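Local coordinates for conserved hypothetical protein (Corynebacterium diphtheriae NCTC 13129, PDB 2GS5) that is of unknown function but belongs to the UPF0301 (AlgH, or YqgE/AlgH) family of conserved bacterial proteins, at residues Leu118-Pro122 with Glu123-Pro127; Val93-Gln96 with Gly97-Ala100; Ser56-Val60 with Phe61-Pro65; Ala158-Leu161 with Pro162-Thr166; Gln181-Pro184 with Leu185-Ser189. One frame throughout, in Å; residues are numbered along the deposited sequence.

Interaction 1 of 5, residues Leu118-Pro122 with Glu123-Pro127; sequences LGADP and EEIKP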
loop_
_atom_site.group_PDB
_atom_site.type_symbol
_atom_site.label_atom_id
_atom_site.label_comp_id
_atom_site.label_asym_id
_atom_site.label_seq_id
_atom_site.Cartn_x
_atom_site.Cartn_y
_atom_site.Cartn_z
ATOM N N LEU A 118 -2.674 10.829 -12.070
ATOM C CA LEU A 118 -1.916 12.064 -11.821
ATOM C C LEU A 118 -1.913 13.021 -13.013
ATOM O O LEU A 118 -1.356 14.111 -12.934
ATOM C CB LEU A 118 -0.490 11.749 -11.359
ATOM C CG LEU A 118 -0.404 11.015 -10.018
ATOM C CD1 LEU A 118 1.047 10.700 -9.633
ATOM C CD2 LEU A 118 -1.110 11.781 -8.903
ATOM N N GLY A 119 -2.536 12.607 -14.116
ATOM C CA GLY A 119 -2.835 13.508 -15.222
ATOM C C GLY A 119 -4.088 14.343 -15.010
ATOM O O GLY A 119 -4.369 15.256 -15.796
ATOM N N ALA A 120 -4.854 14.026 -13.964
ATOM C CA ALA A 120 -6.031 14.805 -13.608
ATOM C C ALA A 120 -5.635 16.209 -13.156
ATOM O O ALA A 120 -4.476 16.472 -12.812
ATOM C CB ALA A 120 -6.836 14.099 -12.504
ATOM N N ASP A 121 -6.611 17.106 -13.161
ATOM C CA ASP A 121 -6.459 18.422 -12.570
ATOM C C ASP A 121 -6.524 18.254 -11.057
ATOM O O ASP A 121 -7.541 17.783 -10.541
ATOM C CB ASP A 121 -7.599 19.322 -13.063
ATOM C CG ASP A 121 -7.475 20.760 -12.592
ATOM O OD1 ASP A 121 -6.699 21.068 -11.665
ATOM O OD2 ASP A 121 -8.189 21.605 -13.172
ATOM N N PRO A 122 -5.448 18.622 -10.333
ATOM C CA PRO A 122 -5.491 18.503 -8.871
ATOM C C PRO A 122 -6.682 19.207 -8.217
ATOM O O PRO A 122 -7.130 18.775 -7.156
ATOM C CB PRO A 122 -4.182 19.160 -8.415
ATOM C CG PRO A 122 -3.282 19.090 -9.588
ATOM C CD PRO A 122 -4.150 19.138 -10.804
ATOM N N GLU A 123 -7.171 20.281 -8.837
ATOM C CA GLU A 123 -8.354 20.985 -8.331
ATOM C C GLU A 123 -9.644 20.174 -8.498
ATOM O O GLU A 123 -10.578 20.350 -7.710
ATOM C CB GLU A 123 -8.472 22.366 -8.979
ATOM C CG GLU A 123 -7.328 23.297 -8.571
ATOM C CD GLU A 123 -7.534 24.737 -9.025
ATOM O OE1 GLU A 123 -8.281 25.487 -8.353
ATOM O OE2 GLU A 123 -6.939 25.126 -10.054
ATOM N N GLU A 124 -9.700 19.300 -9.503
ATOM C CA GLU A 124 -10.807 18.335 -9.656
ATOM C C GLU A 124 -10.780 17.334 -8.515
ATOM O O GLU A 124 -11.807 17.022 -7.904
ATOM C CB GLU A 124 -10.689 17.539 -10.977
ATOM C CG GLU A 124 -11.885 16.585 -11.253
ATOM C CD GLU A 124 -11.538 15.265 -11.968
ATOM O OE1 GLU A 124 -12.417 14.373 -11.979
ATOM O OE2 GLU A 124 -10.426 15.087 -12.521
ATOM N N ILE A 125 -9.590 16.811 -8.252
ATOM C CA ILE A 125 -9.425 15.679 -7.362
ATOM C C ILE A 125 -9.505 16.085 -5.889
ATOM O O ILE A 125 -10.029 15.329 -5.076
ATOM C CB ILE A 125 -8.098 14.950 -7.675
ATOM C CG1 ILE A 125 -8.161 14.329 -9.078
ATOM C CG2 ILE A 125 -7.803 13.873 -6.629
ATOM C CD1 ILE A 125 -9.350 13.378 -9.309
ATOM N N LYS A 126 -9.022 17.286 -5.558
ATOM C CA LYS A 126 -8.955 17.749 -4.161
ATOM C C LYS A 126 -10.241 17.498 -3.348
ATOM O O LYS A 126 -10.169 16.872 -2.297
ATOM C CB LYS A 126 -8.515 19.222 -4.086
ATOM C CG LYS A 126 -8.500 19.833 -2.672
ATOM C CD LYS A 126 -7.221 19.562 -1.924
ATOM C CE LYS A 126 -7.174 20.300 -0.591
ATOM N NZ LYS A 126 -8.251 19.904 0.380
ATOM N N PRO A 127 -11.415 17.965 -3.833
ATOM C CA PRO A 127 -12.660 17.727 -3.074
ATOM C C PRO A 127 -13.101 16.268 -2.986
ATOM O O PRO A 127 -13.941 15.925 -2.149
ATOM C CB PRO A 127 -13.709 18.537 -3.850
ATOM C CG PRO A 127 -13.162 18.742 -5.183
ATOM C CD PRO A 127 -11.666 18.778 -5.039
HETATM O O HOH W 1 -9.291 16.744 -14.315
HETATM O O HOH W 2 -5.126 23.233 -11.552
#
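Asp-121 OD1 is gripped from two sources. Glu-123 N donates to Asp-121 OD1 at 3.0 Å, and a water donates to the same oxygen. The N-H comes from above the carboxylate plane, 52° out of it. This is a capping bond, and Asp-121 is the N-cap of helix 122-125. CG of Asp-121 stands anti to the backbone N (chi1 -175°), which turns the carboxylate over the first turn of the helix. The same water donates to Glu-123 OE2 at 3.0 Å. It sits between two acidic groups whose nearest oxygens, Asp-121 OD1 and Glu-123 OE2, are 4.4 Å apart. The two carboxylate planes are 76° apart. The water probably eases the repulsion between them.

The backbone of Asp-121 takes part too. Asp-121 O accepts from Ile-125 N at 3.2 Å, and from Glu-124 N in a weak bond. Pro-122 O accepts from Lys-126 N at 2.9 Å. A second water bridges Asp-121 N and Glu-124 OE2. On the apolar side of the turn, Ala-120 CB meets Ile-125 CG1 at 3.7 Å.

Ile-125 is the buried residue here, and its side chain also touches Trp-67. Trp-67 NE1 in turn binds Leu-118 O. Ala-120 and Glu-124 lean on Asn-105. The cap thus begins the short surface helix 122-125, between strand 113-116 and the long strand 129-141.

Interaction 2 of 5, residues Val93-Gln96 with Gly97-Ala100; sequences VTAQ and GVDA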
loop_
_atom_site.group_PDB
_atom_site.type_symbol
_atom_site.label_atom_id
_atom_site.label_comp_id
_atom_site.label_asym_id
_atom_site.label_seq_id
_atom_site.Cartn_x
_atom_site.Cartn_y
_atom_site.Cartn_z
ATOM N N VAL A 93 -7.682 8.229 -0.633
ATOM C CA VAL A 93 -8.828 7.796 0.142
ATOM C C VAL A 93 -9.998 8.677 -0.302
ATOM O O VAL A 93 -9.916 9.900 -0.212
ATOM C CB VAL A 93 -8.567 7.965 1.655
ATOM C CG1 VAL A 93 -9.799 7.570 2.489
ATOM C CG2 VAL A 93 -7.298 7.182 2.083
ATOM N N THR A 94 -11.060 8.075 -0.831
ATOM C CA THR A 94 -12.180 8.871 -1.342
ATOM C C THR A 94 -12.880 9.629 -0.216
ATOM O O THR A 94 -13.011 9.129 0.903
ATOM C CB THR A 94 -13.224 8.011 -2.093
ATOM O OG1 THR A 94 -13.755 7.021 -1.213
ATOM C CG2 THR A 94 -12.609 7.330 -3.319
ATOM N N ALA A 95 -13.309 10.845 -0.541
ATOM C CA ALA A 95 -14.064 11.684 0.368
ATOM C C ALA A 95 -15.506 11.224 0.470
ATOM O O ALA A 95 -16.008 10.474 -0.367
ATOM C CB ALA A 95 -14.019 13.138 -0.108
ATOM N N GLN A 96 -16.207 11.729 1.473
ATOM C CA GLN A 96 -17.629 11.461 1.581
ATOM C C GLN A 96 -18.303 11.861 0.270
ATOM O O GLN A 96 -17.972 12.894 -0.327
ATOM C CB GLN A 96 -18.271 12.237 2.731
ATOM C CG GLN A 96 -17.656 11.991 4.109
ATOM C CD GLN A 96 -17.795 10.559 4.623
ATOM O OE1 GLN A 96 -18.822 9.896 4.434
ATOM N NE2 GLN A 96 -16.772 10.093 5.311
ATOM N N GLY A 97 -19.209 11.013 -0.202
ATOM C CA GLY A 97 -19.997 11.294 -1.396
ATOM C C GLY A 97 -19.489 10.683 -2.689
ATOM O O GLY A 97 -20.241 10.585 -3.664
ATOM N N VAL A 98 -18.231 10.257 -2.700
ATOM C CA VAL A 98 -17.563 9.851 -3.930
ATOM C C VAL A 98 -17.731 8.363 -4.209
ATOM O O VAL A 98 -17.540 7.526 -3.320
ATOM C CB VAL A 98 -16.071 10.186 -3.865
ATOM C CG1 VAL A 98 -15.346 9.685 -5.102
ATOM C CG2 VAL A 98 -15.882 11.680 -3.702
ATOM N N ASP A 99 -18.108 8.064 -5.450
ATOM C CA ASP A 99 -18.106 6.703 -5.983
ATOM C C ASP A 99 -17.113 6.711 -7.133
ATOM O O ASP A 99 -17.341 7.352 -8.156
ATOM C CB ASP A 99 -19.495 6.294 -6.468
ATOM C CG ASP A 99 -19.520 4.908 -7.107
ATOM O OD1 ASP A 99 -18.458 4.262 -7.208
ATOM O OD2 ASP A 99 -20.614 4.479 -7.510
ATOM N N ALA A 100 -16.010 6.000 -6.949
ATOM C CA ALA A 100 -14.920 6.008 -7.910
ATOM C C ALA A 100 -15.314 5.443 -9.271
ATOM O O ALA A 100 -14.685 5.771 -10.275
ATOM C CB ALA A 100 -13.720 5.249 -7.353
HETATM O O HOH W 3 -15.751 5.648 -2.276
#
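Val-98 folds back on Thr-94 and Ala-95 in a type II beta turn, Ala-95 to Val-98, just after strand 87-94. The contact is local and lies at the surface. The turn is closed by one backbone bond, from Val-98 N to Ala-95 O, 3.2 Å long with an N-H...O angle of 159°. Gln-96 and Gly-97 are its central residues. Gly-97, at the third position of the turn, has a phi of +97°. It has no CB to collide with Gln-96 O.

The side chains meet on the inside of the bend. Thr-94 and Val-98 both point across it, toward the opposite arm. Val-98 CG1 touches CB and CG2 of Thr-94, with Val-98 CG1 to Thr-94 CG2 at 4.0 Å. The other branch, Val-98 CG2, stands anti to the carbonyl carbon and comes within 3.5 Å of Ala-95 O. Val-98 CG2 also approaches Ala-95 CB at 4.3 Å. Val-98 therefore presents one methyl to each of two successive residues.

Beyond the turn, Val-98 also touches Leu-106 and Leu-128. Thr-94 lies against Val-114, and its backbone pairs with Arg-112. The bend thus carries the chain out of strand 87-94 toward strand 106-110.

A water links the two arms on the polar side of Thr-94. The water donates to Val-98 O at 2.8 Å and is hydrogen-bonded to Thr-94 OG1 at 2.6 Å.

Interaction 3 of 5, residues Ser56-Val60 with Phe61-Pro65; sequences SDVAV and FNVIP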
loop_
_atom_site.group_PDB
_atom_site.type_symbol
_atom_site.label_atom_id
_atom_site.label_comp_id
_atom_site.label_asym_id
_atom_site.label_seq_id
_atom_site.Cartn_x
_atom_site.Cartn_y
_atom_site.Cartn_z
ATOM N N SER A 56 10.547 8.440 1.725
ATOM C CA SER A 56 11.808 8.987 1.214
ATOM C C SER A 56 12.019 10.409 1.721
ATOM O O SER A 56 11.145 10.993 2.356
ATOM C CB SER A 56 11.852 8.967 -0.317
ATOM O OG SER A 56 11.261 10.127 -0.886
ATOM N N ASP A 57 13.185 10.958 1.408
ATOM C CA ASP A 57 13.515 12.330 1.776
ATOM C C ASP A 57 13.247 13.320 0.639
ATOM O O ASP A 57 13.635 14.487 0.732
ATOM C CB ASP A 57 14.975 12.398 2.225
ATOM C CG ASP A 57 15.233 11.556 3.462
ATOM O OD1 ASP A 57 14.579 11.809 4.502
ATOM O OD2 ASP A 57 16.080 10.639 3.395
ATOM N N VAL A 58 12.559 12.872 -0.410
ATOM C CA VAL A 58 12.255 13.724 -1.554
ATOM C C VAL A 58 10.867 14.344 -1.391
ATOM O O VAL A 58 9.864 13.643 -1.338
ATOM C CB VAL A 58 12.306 12.931 -2.879
ATOM C CG1 VAL A 58 11.971 13.841 -4.055
ATOM C CG2 VAL A 58 13.689 12.278 -3.062
ATOM N N ALA A 59 10.818 15.668 -1.295
ATOM C CA ALA A 59 9.550 16.386 -1.187
ATOM C C ALA A 59 8.776 16.286 -2.494
ATOM O O ALA A 59 9.351 16.413 -3.581
ATOM C CB ALA A 59 9.798 17.857 -0.830
ATOM N N VAL A 60 7.467 16.080 -2.382
ATOM C CA VAL A 60 6.591 16.075 -3.549
ATOM C C VAL A 60 6.739 17.384 -4.342
ATOM O O VAL A 60 6.683 17.378 -5.578
ATOM C CB VAL A 60 5.103 15.866 -3.145
ATOM C CG1 VAL A 60 4.169 16.037 -4.339
ATOM C CG2 VAL A 60 4.914 14.497 -2.502
ATOM N N PHE A 61 6.943 18.493 -3.632
ATOM C CA PHE A 61 7.148 19.806 -4.271
ATOM C C PHE A 61 8.230 19.789 -5.357
ATOM O O PHE A 61 8.120 20.496 -6.358
ATOM C CB PHE A 61 7.492 20.864 -3.217
ATOM C CG PHE A 61 7.714 22.231 -3.790
ATOM C CD1 PHE A 61 6.658 23.114 -3.935
ATOM C CD2 PHE A 61 8.984 22.633 -4.192
ATOM C CE1 PHE A 61 6.865 24.384 -4.469
ATOM C CE2 PHE A 61 9.193 23.898 -4.729
ATOM C CZ PHE A 61 8.131 24.769 -4.859
ATOM N N ASN A 62 9.266 18.980 -5.169
ATOM C CA ASN A 62 10.388 18.957 -6.113
ATOM C C ASN A 62 10.177 18.080 -7.347
ATOM O O ASN A 62 10.997 18.113 -8.272
ATOM C CB ASN A 62 11.660 18.578 -5.367
ATOM C CG ASN A 62 12.127 19.691 -4.448
ATOM O OD1 ASN A 62 12.346 20.824 -4.894
ATOM N ND2 ASN A 62 12.263 19.390 -3.165
ATOM N N VAL A 63 9.073 17.336 -7.379
ATOM C CA VAL A 63 8.787 16.411 -8.477
ATOM C C VAL A 63 7.510 16.803 -9.214
ATOM O O VAL A 63 7.532 16.999 -10.425
ATOM C CB VAL A 63 8.682 14.961 -7.957
ATOM C CG1 VAL A 63 8.298 14.002 -9.087
ATOM C CG2 VAL A 63 10.005 14.537 -7.299
ATOM N N ILE A 64 6.408 16.921 -8.477
ATOM C CA ILE A 64 5.112 17.318 -9.038
ATOM C C ILE A 64 4.432 18.301 -8.081
ATOM O O ILE A 64 3.499 17.943 -7.371
ATOM C CB ILE A 64 4.165 16.106 -9.336
ATOM C CG1 ILE A 64 4.295 15.016 -8.271
ATOM C CG2 ILE A 64 4.444 15.527 -10.714
ATOM C CD1 ILE A 64 3.335 13.853 -8.476
ATOM N N PRO A 65 4.908 19.558 -8.057
ATOM C CA PRO A 65 4.406 20.528 -7.083
ATOM C C PRO A 65 2.902 20.788 -7.165
ATOM O O PRO A 65 2.289 21.127 -6.162
ATOM C CB PRO A 65 5.206 21.798 -7.402
ATOM C CG PRO A 65 5.720 21.597 -8.776
ATOM C CD PRO A 65 5.933 20.141 -8.941
HETATM O O HOH W 4 13.259 17.114 -1.802
#
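Val-60 and the residues that follow it form overlapping turns at the end of strand 58-59. Two are i-to-i+3 turns: Asn-62 N donates to Ala-59 O, and Val-63 N to Val-60 O. An i-to-i+4 alpha-turn bond closes the bend, from Ile-64 N to Val-60 O at 2.9 Å. Val-60 O thus takes two donors.

The bumps are mostly branch methyls. Val-58 CG1 meets Val-63 CG2 at 3.9 Å, and the two side chains cross at about a right angle. Val-60 CG1 faces the notch between CG1 and the backbone O of Ile-64. It lies 4.1 Å from Ile-64 CG1; Val-60 CG1 to Ile-64 O is 3.6 Å. The methyl of Ala-59 sits beside the amide of Asn-62, with Ala-59 CB to Asn-62 ND2 at 3.7 Å.

Val-60 is buried. Strand and turn together set Val-58 and Val-63 on Leu-77 of strand 76-79, and Val-60 and Ile-64 on Leu-134 of strand 129-141.

Asn-62 has CG anti to the carbonyl carbon (chi1 -71°), which carries its amide back toward strand 58-59. There a water accepts from both Ala-59 N and Asn-62 ND2, the latter at 2.8 Å.

Interaction 4 of 5, residues Ala158-Leu161 with Pro162-Thr166; sequences APAL and PSDVT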
loop_
_atom_site.group_PDB
_atom_site.type_symbol
_atom_site.label_atom_id
_atom_site.label_comp_id
_atom_site.label_asym_id
_atom_site.label_seq_id
_atom_site.Cartn_x
_atom_site.Cartn_y
_atom_site.Cartn_z
ATOM N N ALA A 158 -3.758 -9.125 4.161
ATOM C CA ALA A 158 -4.735 -8.480 5.050
ATOM C C ALA A 158 -5.397 -7.298 4.366
ATOM O O ALA A 158 -4.814 -6.684 3.484
ATOM C CB ALA A 158 -4.057 -7.999 6.323
ATOM N N PRO A 159 -6.635 -6.983 4.767
ATOM C CA PRO A 159 -7.231 -5.768 4.210
ATOM C C PRO A 159 -6.476 -4.500 4.615
ATOM O O PRO A 159 -6.076 -4.352 5.768
ATOM C CB PRO A 159 -8.655 -5.763 4.764
ATOM C CG PRO A 159 -8.697 -6.799 5.814
ATOM C CD PRO A 159 -7.534 -7.705 5.677
ATOM N N ALA A 160 -6.257 -3.609 3.646
ATOM C CA ALA A 160 -5.683 -2.296 3.920
ATOM C C ALA A 160 -6.767 -1.385 4.478
ATOM O O ALA A 160 -7.949 -1.555 4.152
ATOM C CB ALA A 160 -5.089 -1.691 2.646
ATOM N N LEU A 161 -6.362 -0.442 5.329
ATOM C CA LEU A 161 -7.239 0.635 5.782
ATOM C C LEU A 161 -6.743 1.978 5.256
ATOM O O LEU A 161 -5.567 2.147 4.971
ATOM C CB LEU A 161 -7.296 0.710 7.308
ATOM C CG LEU A 161 -7.915 -0.467 8.052
ATOM C CD1 LEU A 161 -7.865 -0.207 9.554
ATOM C CD2 LEU A 161 -9.346 -0.740 7.592
ATOM N N PRO A 162 -7.649 2.959 5.158
ATOM C CA PRO A 162 -7.254 4.326 4.810
ATOM C C PRO A 162 -6.053 4.830 5.610
ATOM O O PRO A 162 -5.169 5.465 5.035
ATOM C CB PRO A 162 -8.512 5.132 5.141
ATOM C CG PRO A 162 -9.610 4.201 4.843
ATOM C CD PRO A 162 -9.108 2.855 5.339
ATOM N N SER A 163 -6.002 4.535 6.913
ATOM C CA SER A 163 -4.915 5.017 7.771
ATOM C C SER A 163 -3.536 4.442 7.412
ATOM O O SER A 163 -2.506 4.987 7.815
ATOM C CB SER A 163 -5.231 4.765 9.252
ATOM O OG SER A 163 -5.456 3.388 9.506
ATOM N N ASP A 164 -3.507 3.345 6.659
ATOM C CA ASP A 164 -2.238 2.782 6.185
ATOM C C ASP A 164 -1.624 3.685 5.130
ATOM O O ASP A 164 -0.406 3.737 4.975
ATOM C CB ASP A 164 -2.427 1.389 5.589
ATOM C CG ASP A 164 -2.942 0.383 6.588
ATOM O OD1 ASP A 164 -2.667 0.553 7.794
ATOM O OD2 ASP A 164 -3.641 -0.558 6.163
ATOM N N VAL A 165 -2.497 4.359 4.388
ATOM C CA VAL A 165 -2.091 5.235 3.294
ATOM C C VAL A 165 -1.830 6.665 3.761
ATOM O O VAL A 165 -1.003 7.365 3.169
ATOM C CB VAL A 165 -3.178 5.244 2.199
ATOM C CG1 VAL A 165 -2.805 6.207 1.072
ATOM C CG2 VAL A 165 -3.391 3.824 1.668
ATOM N N THR A 166 -2.519 7.089 4.825
ATOM C CA THR A 166 -2.466 8.473 5.303
ATOM C C THR A 166 -1.737 8.615 6.645
ATOM O O THR A 166 -1.741 9.685 7.257
ATOM C CB THR A 166 -3.892 9.073 5.415
ATOM O OG1 THR A 166 -4.676 8.299 6.332
ATOM C CG2 THR A 166 -4.572 9.091 4.055
#
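Asp-164 turns its side chain back onto Leu-161, the residue before its own helix. CG stands anti to the carbonyl carbon (chi1 -62°), beside the backbone N. From there Asp-164 OD2 reaches Leu-161 N at 2.8 Å, with a nearly straight N-H...O angle of 175°. The N-H arrives from above the carboxylate plane, 51° out of it. Asp-164 OD2 also comes within 3.5 Å of Ala-160 CA.

The bond is returned through the backbone, as Asp-164 N donates to Leu-161 O at 2.9 Å. Asp-164 and Leu-161 thus hold each other by two bonds, each supplying one donor and one acceptor. The two bonds tie the first turn of the weakly bonded helix 162-166 to the residue before it. Pro-162 O accepts from Val-165 N and Thr-166 N further along.

Leu-161 CB lies 3.4 Å from Pro-162 CD. This closeness largely follows from the peptide that joins the two residues. Ser-163 OG comes to Leu-161 CB at 3.9 Å.

Strand 155-159 pairs with strand 19-23 just before this junction. Pro-162 and Val-165 pack on strand 87-94.

Asp-164 is buried, and Arg-180 NH2 forms a salt bridge with OD2. The same NH2 also binds Pro-159 O. With an arginine and a backbone N-H on one oxygen, the carboxylate probably stays ionised despite its burial.

Interaction 5 of 5, residues Gln181-Pro184 with Leu185-Ser189; sequences QPMP and LPLYS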
loop_
_atom_site.group_PDB
_atom_site.type_symbol
_atom_site.label_atom_id
_atom_site.label_comp_id
_atom_site.label_asym_id
_atom_site.label_seq_id
_atom_site.Cartn_x
_atom_site.Cartn_y
_atom_site.Cartn_z
ATOM N N GLN A 181 -4.204 -7.777 13.112
ATOM C CA GLN A 181 -4.403 -9.136 12.598
ATOM C C GLN A 181 -4.733 -10.120 13.707
ATOM O O GLN A 181 -4.521 -9.813 14.869
ATOM C CB GLN A 181 -3.160 -9.574 11.820
ATOM C CG GLN A 181 -2.739 -8.586 10.727
ATOM C CD GLN A 181 -3.915 -8.120 9.875
ATOM O OE1 GLN A 181 -4.758 -8.923 9.494
ATOM N NE2 GLN A 181 -3.973 -6.822 9.580
ATOM N N PRO A 182 -5.286 -11.292 13.344
ATOM C CA PRO A 182 -5.597 -12.295 14.349
ATOM C C PRO A 182 -4.373 -12.723 15.141
ATOM O O PRO A 182 -3.252 -12.686 14.631
ATOM C CB PRO A 182 -6.124 -13.476 13.515
ATOM C CG PRO A 182 -6.633 -12.852 12.279
ATOM C CD PRO A 182 -5.679 -11.741 11.996
HETATM N N MSE A 183 -4.594 -13.151 16.374
HETATM C CA MSE A 183 -3.516 -13.733 17.149
HETATM C C MSE A 183 -2.954 -14.933 16.407
HETATM O O MSE A 183 -3.698 -15.657 15.730
HETATM C CB MSE A 183 -3.998 -14.138 18.536
HETATM C CG MSE A 183 -4.240 -12.968 19.447
HETATM SE SE MSE A 183 -2.588 -12.134 20.081
HETATM C CE MSE A 183 -2.092 -13.473 21.410
ATOM N N PRO A 184 -1.643 -15.175 16.542
ATOM C CA PRO A 184 -0.684 -14.466 17.388
ATOM C C PRO A 184 0.046 -13.283 16.749
ATOM O O PRO A 184 1.033 -12.826 17.304
ATOM C CB PRO A 184 0.328 -15.565 17.696
ATOM C CG PRO A 184 0.394 -16.335 16.409
ATOM C CD PRO A 184 -1.009 -16.318 15.859
ATOM N N LEU A 185 -0.408 -12.777 15.610
ATOM C CA LEU A 185 0.404 -11.801 14.879
ATOM C C LEU A 185 0.770 -10.547 15.680
ATOM O O LEU A 185 1.882 -10.056 15.542
ATOM C CB LEU A 185 -0.237 -11.389 13.551
ATOM C CG LEU A 185 -0.624 -12.437 12.496
ATOM C CD1 LEU A 185 -0.482 -11.879 11.070
ATOM C CD2 LEU A 185 0.087 -13.779 12.635
ATOM N N PRO A 186 -0.159 -10.007 16.496
ATOM C CA PRO A 186 0.247 -8.829 17.277
ATOM C C PRO A 186 1.451 -9.043 18.192
ATOM O O PRO A 186 2.107 -8.067 18.568
ATOM C CB PRO A 186 -1.011 -8.486 18.090
ATOM C CG PRO A 186 -2.124 -9.043 17.285
ATOM C CD PRO A 186 -1.580 -10.320 16.704
ATOM N N LEU A 187 1.753 -10.299 18.526
ATOM C CA LEU A 187 2.880 -10.630 19.414
ATOM C C LEU A 187 4.228 -10.358 18.757
ATOM O O LEU A 187 5.256 -10.338 19.448
ATOM C CB LEU A 187 2.818 -12.095 19.840
ATOM C CG LEU A 187 1.639 -12.485 20.714
ATOM C CD1 LEU A 187 1.705 -13.961 21.069
ATOM C CD2 LEU A 187 1.656 -11.660 21.985
ATOM N N TYR A 188 4.224 -10.189 17.438
ATOM C CA TYR A 188 5.440 -9.916 16.687
ATOM C C TYR A 188 5.493 -8.471 16.177
ATOM O O TYR A 188 6.440 -8.071 15.493
ATOM C CB TYR A 188 5.571 -10.933 15.548
ATOM C CG TYR A 188 5.361 -12.353 16.034
ATOM C CD1 TYR A 188 6.326 -12.990 16.803
ATOM C CD2 TYR A 188 4.173 -13.031 15.784
ATOM C CE1 TYR A 188 6.132 -14.287 17.280
ATOM C CE2 TYR A 188 3.968 -14.327 16.259
ATOM C CZ TYR A 188 4.953 -14.949 17.012
ATOM O OH TYR A 188 4.780 -16.229 17.486
ATOM N N SER A 189 4.495 -7.661 16.538
ATOM C CA SER A 189 4.446 -6.279 16.082
ATOM C C SER A 189 5.458 -5.405 16.805
ATOM O O SER A 189 5.869 -5.710 17.923
ATOM C CB SER A 189 3.047 -5.702 16.270
ATOM O OG SER A 189 2.729 -5.546 17.628
#
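Leu-185 packs on Gln-181, with Leu-185 CD1 against Gln-181 CB at 3.6 Å. Pro-186 CG lies 3.5 Å from the backbone O of Gln-181. The SE atom of selenomethionine Met-183 rests on Pro-186 CD at 4.0 Å. The Met-183 chain is bent at chi2 and chi3. The Met-183 and Leu-187 side chains cross at about a right angle, Met-183 CE 3.8 Å from Leu-187 CD1. Leu-187 CD1 also touches Pro-184 CB. The ring of Tyr-188 carries Leu-187 CB over the centre of one face, while Tyr-188 CE2 approaches Pro-184 CG.

Backbone bonds set these groups in place. Leu-185 N donates to Pro-182 O at 3.0 Å. The peptide before Pro-184 is cis, so Pro-182 to Leu-185 fits a type VIa beta turn. Leu-187 N donates to Pro-184 O at 2.9 Å. Further turns overlap it, with Tyr-188 N on Leu-185 O and both N and OG of Ser-189 on Pro-186 O.

Further out, Leu-185 is buried against Phe-156 and Met-178. Gln-181 NE2 binds Val-177 O, near the end of helix 173-179.

Pro-182, Pro-184 and Pro-186 alternate within five residues and offer no backbone N-H. The bonds that form make successive overlapping turns, and the contact relies largely on apolar side chains.

In the fold
Interaction 4 lies nearest the centre of the chain and is partly buried. The other four are surface contacts. Interactions 2 and 4 reach the same sheet and touch, Val-93 packing on Pro-162 and Thr-166. Interaction 1 touches interaction 2 through Pro-127 and Ala-95, and interaction 3 through Leu-118 and Ile-64. Interactions 4 and 5 meet at Ala-158 and Gln-181. Interaction 5 lies on the opposite side of the chain's centre from interactions 1 and 3. The aspartates differ in role. Asp-121 is an N-cap with waters beside it. Asp-164 is third in its helix and reaches back to the residue before it. Bridging waters also join interactions 2 and 3, whereas 5 is mainly apolar.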